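Choline dehydrogenase and related flavoproteins (Aspergillus oryzae, PDB 3Q9T) oxidises formate as a flavin-dependent oxidase of the glucose-methanol-choline oxidoreductase family, carrying 8-formyl-FAD as its cofactor. Local coordinates at residues 227-233 and 244-248. Coordinates in Å, arbitrary orientation, origin at the centre of the assembly. Numbering follows the deposited sequence.
Sequences VHSKRLI and VTVVT. With FAY ([(2R,3S,4R,5R)-5-(6-amino-9H-purin-9-yl)-3,4-dihydroxytetrahydrofuran-2-yl]methyl (2R,3S,4S)-5-(8-formyl-7-methyl-2,4-dioxo-3,4-dihydrobenzo[g]pteridin-10(2H)-yl)-2,3,4-trihydroxypentyl dihydrogen diphosphate), chain D.
A classic beta bulge interrupts this antiparallel pairing: Lys230 and Arg231 both lie opposite Thr245. Lys230, with phi/psi of -98/-45, leaves the extended conformation, so both amides turn to Thr245 O, Lys230 N in a hydrogen bond of 2.8 Å and Arg231 N in a weak one of 3.5 Å; Thr245 N donates a hydrogen bond to Arg231 O (2.9 Å). Before the bulge, His228 and Val247 form a hydrogen-bonded pair (His228 N to Val247 O 2.9 Å, Val247 N to His228 O 2.7 Å), and Ser229 faces Val246 as a non-hydrogen-bonded pair, CA atoms 4.3 Å apart; beyond it Leu232 faces Val244 likewise. The segment axes approach to 4.3 Å at 143°.

Segment 244-248 is all Val and Thr, beta-branched residues that favour extended backbone. Val227 CB meets Val246 CB and Leu232 CD1 meets Val244 CG2, both at 3.9 Å, while helix 267-277 packs on Leu232. The CA-to-CB bond of Lys230 points toward segment 244-248, and its all-trans chain runs past Thr245 (CD to CG2 4.1 Å) to a salt bridge with Glu253; Thr245 OG1 is hydrogen-bonded to Asn255 OD1.

Strands 227-235, outermost in its sheet within this chain, and 240-248 form a beta hairpin in the FAD-binding part of this GMC oxidoreductase. FAY N6A lies over one face of the His228 ring, which stacks with Phe441 and whose NE2 is hydrogen-bonded to Pro440 O. Non-hydrogen-bonded pairing turns the N-H of FAD-binding Ser229 away from segment 244-248, so Ser229 N can donate to FAY N1A (2.9 Å) and read the adenine edge.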
ATOM      1  N   VAL A 227     -20.656   8.662  21.725  1.00 18.18           N
ATOM      2  CA  VAL A 227     -21.575   9.222  20.742  1.00 16.62           C
ATOM      3  C   VAL A 227     -20.787   9.687  19.537  1.00 21.17           C
ATOM      4  O   VAL A 227     -19.713  10.265  19.674  1.00 20.46           O
ATOM      5  CB  VAL A 227     -22.418  10.400  21.292  1.00 18.36           C
ATOM      6  CG1 VAL A 227     -23.311   9.938  22.440  1.00 19.50           C
ATOM      7  CG2 VAL A 227     -21.517  11.569  21.719  1.00 15.54           C
ATOM      8  N   HIS A 228     -21.328   9.427  18.352  1.00 17.57           N
ATOM      9  CA  HIS A 228     -20.647   9.743  17.108  1.00 18.39           C
ATOM     10  C   HIS A 228     -21.307  10.960  16.459  1.00 21.70           C
ATOM     11  O   HIS A 228     -22.533  10.989  16.245  1.00 23.79           O
ATOM     12  CB  HIS A 228     -20.724   8.527  16.181  1.00 21.85           C
ATOM     13  CG  HIS A 228     -19.738   8.554  15.060  1.00 24.47           C
ATOM     14  ND1 HIS A 228     -18.520   7.912  15.124  1.00 21.97           N
ATOM     15  CD2 HIS A 228     -19.794   9.135  13.838  1.00 27.34           C
ATOM     16  CE1 HIS A 228     -17.866   8.098  13.992  1.00 23.23           C
ATOM     17  NE2 HIS A 228     -18.618   8.836  13.194  1.00 22.29           N
ATOM     18  N   SER A 229     -20.510  11.975  16.172  1.00 14.70           N
ATOM     19  CA  SER A 229     -21.037  13.189  15.545  1.00 16.08           C
ATOM     20  C   SER A 229     -21.598  12.914  14.155  1.00 21.48           C
ATOM     21  O   SER A 229     -20.984  12.206  13.334  1.00 19.32           O
ATOM     22  CB  SER A 229     -19.968  14.282  15.465  1.00 19.56           C
ATOM     23  OG  SER A 229     -18.896  13.884  14.619  1.00 22.52           O
ATOM     24  N   LYS A 230     -22.775  13.470  13.900  1.00 18.18           N
ATOM     25  CA  LYS A 230     -23.367  13.400  12.585  1.00 17.47           C
ATOM     26  C   LYS A 230     -23.107  14.679  11.817  1.00 17.34           C
ATOM     27  O   LYS A 230     -22.743  14.636  10.648  1.00 16.71           O
ATOM     28  CB  LYS A 230     -24.869  13.168  12.685  1.00 20.96           C
ATOM     29  CG  LYS A 230     -25.544  13.208  11.345  1.00 18.64           C
ATOM     30  CD  LYS A 230     -27.055  13.192  11.501  1.00 24.97           C
ATOM     31  CE  LYS A 230     -27.735  13.607  10.206  1.00 20.97           C
ATOM     32  NZ  LYS A 230     -29.223  13.632  10.370  1.00 31.91           N
ATOM     33  N   ARG A 231     -23.287  15.820  12.480  1.00 17.11           N
ATOM     34  CA  ARG A 231     -23.296  17.111  11.787  1.00 18.20           C
ATOM     35  C   ARG A 231     -23.283  18.279  12.769  1.00 18.87           C
ATOM     36  O   ARG A 231     -23.791  18.164  13.875  1.00 19.14           O
ATOM     37  CB  ARG A 231     -24.564  17.217  10.944  1.00 21.24           C
ATOM     38  CG  ARG A 231     -24.569  18.322   9.912  1.00 23.22           C
ATOM     39  CD  ARG A 231     -25.946  18.385   9.258  1.00 30.94           C
ATOM     40  NE  ARG A 231     -26.215  17.195   8.455  1.00 40.35           N
ATOM     41  CZ  ARG A 231     -27.429  16.797   8.088  1.00 41.62           C
ATOM     42  NH1 ARG A 231     -28.497  17.484   8.473  1.00 36.54           N
ATOM     43  NH2 ARG A 231     -27.574  15.700   7.353  1.00 39.50           N
ATOM     44  N   LEU A 232     -22.703  19.405  12.368  1.00 19.72           N
ATOM     45  CA  LEU A 232     -22.848  20.629  13.142  1.00 20.05           C
ATOM     46  C   LEU A 232     -24.214  21.204  12.771  1.00 21.48           C
ATOM     47  O   LEU A 232     -24.623  21.110  11.614  1.00 23.98           O
ATOM     48  CB  LEU A 232     -21.741  21.624  12.794  1.00 20.86           C
ATOM     49  CG  LEU A 232     -20.555  21.928  13.725  1.00 21.44           C
ATOM     50  CD1 LEU A 232     -20.386  20.947  14.885  1.00 15.69           C
ATOM     51  CD2 LEU A 232     -19.285  22.010  12.891  1.00 20.48           C
ATOM     52  N   ILE A 233     -24.924  21.772  13.747  1.00 19.98           N
ATOM     53  CA  ILE A 233     -26.216  22.427  13.490  1.00 14.40           C
ATOM     54  C   ILE A 233     -25.996  23.896  13.116  1.00 21.01           C
ATOM     55  O   ILE A 233     -25.604  24.726  13.960  1.00 20.75           O
ATOM     56  CB  ILE A 233     -27.169  22.322  14.712  1.00 16.96           C
ATOM     57  CG1 ILE A 233     -27.329  20.858  15.146  1.00 18.79           C
ATOM     58  CG2 ILE A 233     -28.541  22.951  14.401  1.00 20.99           C
ATOM     59  CD1 ILE A 233     -28.468  20.622  16.179  1.00 18.44           C
ATOM     60  N   VAL A 244     -24.735  20.769  17.946  1.00 20.10           N
ATOM     61  CA  VAL A 244     -24.266  19.604  17.219  1.00 16.59           C
ATOM     62  C   VAL A 244     -25.235  18.439  17.333  1.00 20.00           C
ATOM     63  O   VAL A 244     -25.882  18.257  18.365  1.00 21.57           O
ATOM     64  CB  VAL A 244     -22.903  19.137  17.771  1.00 19.97           C
ATOM     65  CG1 VAL A 244     -23.072  18.554  19.166  1.00 13.65           C
ATOM     66  CG2 VAL A 244     -22.292  18.109  16.855  1.00 14.94           C
ATOM     67  N   THR A 245     -25.301  17.630  16.282  1.00 21.59           N
ATOM     68  CA  THR A 245     -26.099  16.405  16.297  1.00 24.83           C
ATOM     69  C   THR A 245     -25.202  15.169  16.429  1.00 22.71           C
ATOM     70  O   THR A 245     -24.176  15.047  15.740  1.00 19.74           O
ATOM     71  CB  THR A 245     -26.991  16.290  15.036  1.00 21.31           C
ATOM     72  OG1 THR A 245     -27.852  17.433  14.942  1.00 14.91           O
ATOM     73  CG2 THR A 245     -27.852  15.020  15.091  1.00 17.44           C
ATOM     74  N   VAL A 246     -25.581  14.262  17.327  1.00 20.32           N
ATOM     75  CA  VAL A 246     -24.804  13.049  17.571  1.00 18.88           C
ATOM     76  C   VAL A 246     -25.671  11.806  17.528  1.00 21.64           C
ATOM     77  O   VAL A 246     -26.890  11.883  17.677  1.00 22.65           O
ATOM     78  CB  VAL A 246     -24.051  13.091  18.921  1.00 18.50           C
ATOM     79  CG1 VAL A 246     -23.080  14.270  18.946  1.00 18.45           C
ATOM     80  CG2 VAL A 246     -25.027  13.168  20.070  1.00 17.79           C
ATOM     81  N   VAL A 247     -25.034  10.659  17.308  1.00 19.03           N
ATOM     82  CA  VAL A 247     -25.730   9.385  17.297  1.00 17.24           C
ATOM     83  C   VAL A 247     -25.263   8.536  18.471  1.00 19.70           C
ATOM     84  O   VAL A 247     -24.066   8.409  18.704  1.00 16.23           O
ATOM     85  CB  VAL A 247     -25.451   8.624  15.982  1.00 20.33           C
ATOM     86  CG1 VAL A 247     -26.284   7.342  15.908  1.00 18.17           C
ATOM     87  CG2 VAL A 247     -25.732   9.519  14.807  1.00 18.69           C
ATOM     88  N   THR A 248     -26.206   7.968  19.214  1.00 19.31           N
ATOM     89  CA  THR A 248     -25.860   7.147  20.369  1.00 16.40           C
ATOM     90  C   THR A 248     -25.580   5.709  19.987  1.00 16.97           C
ATOM     91  O   THR A 248     -25.854   5.291  18.864  1.00 18.34           O
ATOM     92  CB  THR A 248     -26.980   7.137  21.432  1.00 22.96           C
ATOM     93  OG1 THR A 248     -28.160   6.541  20.885  1.00 23.25           O
ATOM     94  CG2 THR A 248     -27.286   8.545  21.917  1.00 21.84           C
TER
HETATM   95  P   FAY D 600      -5.998  16.848  18.876  1.00 20.09           P
HETATM   96  N1  FAY D 600       2.887  14.200  19.991  1.00 18.46           N
HETATM   97  C2  FAY D 600       3.865  14.476  20.944  1.00 22.42           C
HETATM   98  O2  FAY D 600       4.046  15.627  21.323  1.00 21.13           O
HETATM   99  N3  FAY D 600       4.288  13.475  21.792  1.00 25.79           N
HETATM  100  C4  FAY D 600       4.217  12.173  21.361  1.00 28.72           C
HETATM  101  O4  FAY D 600       5.161  11.418  21.660  1.00 23.69           O
HETATM  102  N5  FAY D 600       3.134  10.580  19.952  1.00 21.58           N
HETATM  103  C6  FAY D 600       1.769   8.909  19.021  1.00 24.40           C
HETATM  104  C7  FAY D 600       0.605   8.500  18.395  1.00 21.72           C
HETATM  105  C8  FAY D 600      -0.332   9.457  17.991  1.00 20.79           C
HETATM  106  O8  FAY D 600      -2.556   9.769  17.325  1.00 19.63           O
HETATM  107  C9  FAY D 600      -0.137  10.801  18.336  1.00 16.48           C
HETATM  108  PA  FAY D 600      -7.273  14.346  19.223  1.00 14.25           P
HETATM  109  C1' FAY D 600       0.333  13.674  18.742  1.00 24.93           C
HETATM  110  C10 FAY D 600       2.578  12.897  19.678  1.00 18.45           C
HETATM  111  N10 FAY D 600       1.367  12.589  19.051  1.00 19.96           N
HETATM  112  N1A FAY D 600     -17.645  11.914  16.752  1.00 15.27           N
HETATM  113  O1A FAY D 600      -7.230  13.104  18.396  1.00 23.36           O
HETATM  114  C1B FAY D 600     -12.911  12.613  18.913  1.00 19.89           C
HETATM  115  O1P FAY D 600      -6.744  17.523  20.002  1.00 19.08           O
HETATM  116  C2' FAY D 600      -0.551  13.995  19.969  1.00 17.40           C
HETATM  117  O2' FAY D 600      -0.928  12.792  20.535  1.00 19.25           O
HETATM  118  C2A FAY D 600     -17.342  12.056  18.094  1.00 16.55           C
HETATM  119  O2A FAY D 600      -6.427  14.286  20.459  1.00 19.13           O
HETATM  120  C2B FAY D 600     -11.781  11.602  19.000  1.00 19.89           C
HETATM  121  O2B FAY D 600     -12.181  10.365  19.563  1.00 15.16           O
HETATM  122  O2P FAY D 600      -5.814  17.790  17.700  1.00 19.13           O
HETATM  123  C3' FAY D 600      -1.802  14.930  19.880  1.00 28.07           C
HETATM  124  O3' FAY D 600      -2.934  14.516  20.642  1.00 19.81           O
HETATM  125  N3A FAY D 600     -16.030  12.231  18.503  1.00 19.60           N
HETATM  126  C3B FAY D 600     -10.805  12.323  19.903  1.00 19.81           C
HETATM  127  O3B FAY D 600     -11.196  12.121  21.239  1.00 17.67           O
HETATM  128  O3P FAY D 600      -6.853  15.597  18.329  1.00 18.13           O
HETATM  129  C4' FAY D 600      -2.292  15.233  18.487  1.00 24.13           C
HETATM  130  O4' FAY D 600      -1.141  15.643  17.754  1.00 20.95           O
HETATM  131  C4A FAY D 600     -15.038  12.270  17.578  1.00 19.34           C
HETATM  132  C4B FAY D 600     -11.039  13.781  19.592  1.00 18.64           C
HETATM  133  O4B FAY D 600     -12.262  13.860  18.881  1.00 18.15           O
HETATM  134  C4X FAY D 600       3.353  11.892  20.286  1.00 26.10           C
HETATM  135  C5' FAY D 600      -3.388  16.326  18.512  1.00 26.42           C
HETATM  136  O5' FAY D 600      -4.562  16.199  19.328  1.00 23.62           O
HETATM  137  C5A FAY D 600     -15.324  12.139  16.222  1.00 21.79           C
HETATM  138  C5B FAY D 600      -9.896  14.365  18.785  1.00 17.68           C
HETATM  139  O5B FAY D 600      -8.820  14.591  19.662  1.00 19.03           O
HETATM  140  C5X FAY D 600       2.051  10.265  19.160  1.00 28.26           C
HETATM  141  C6A FAY D 600     -16.639  11.953  15.801  1.00 25.55           C
HETATM  142  N6A FAY D 600     -16.905  11.727  14.507  1.00 22.15           N
HETATM  143  N7A FAY D 600     -14.162  12.221  15.542  1.00 20.75           N
HETATM  144  C7M FAY D 600       0.481   7.047  18.002  1.00 18.34           C
HETATM  145  C8A FAY D 600     -13.152  12.410  16.416  1.00 14.35           C
HETATM  146  C8M FAY D 600      -1.704   8.991  17.692  1.00 20.01           C
HETATM  147  C9A FAY D 600       1.072  11.232  18.877  1.00 19.63           C
HETATM  148  N9A FAY D 600     -13.678  12.436  17.675  1.00 22.10           N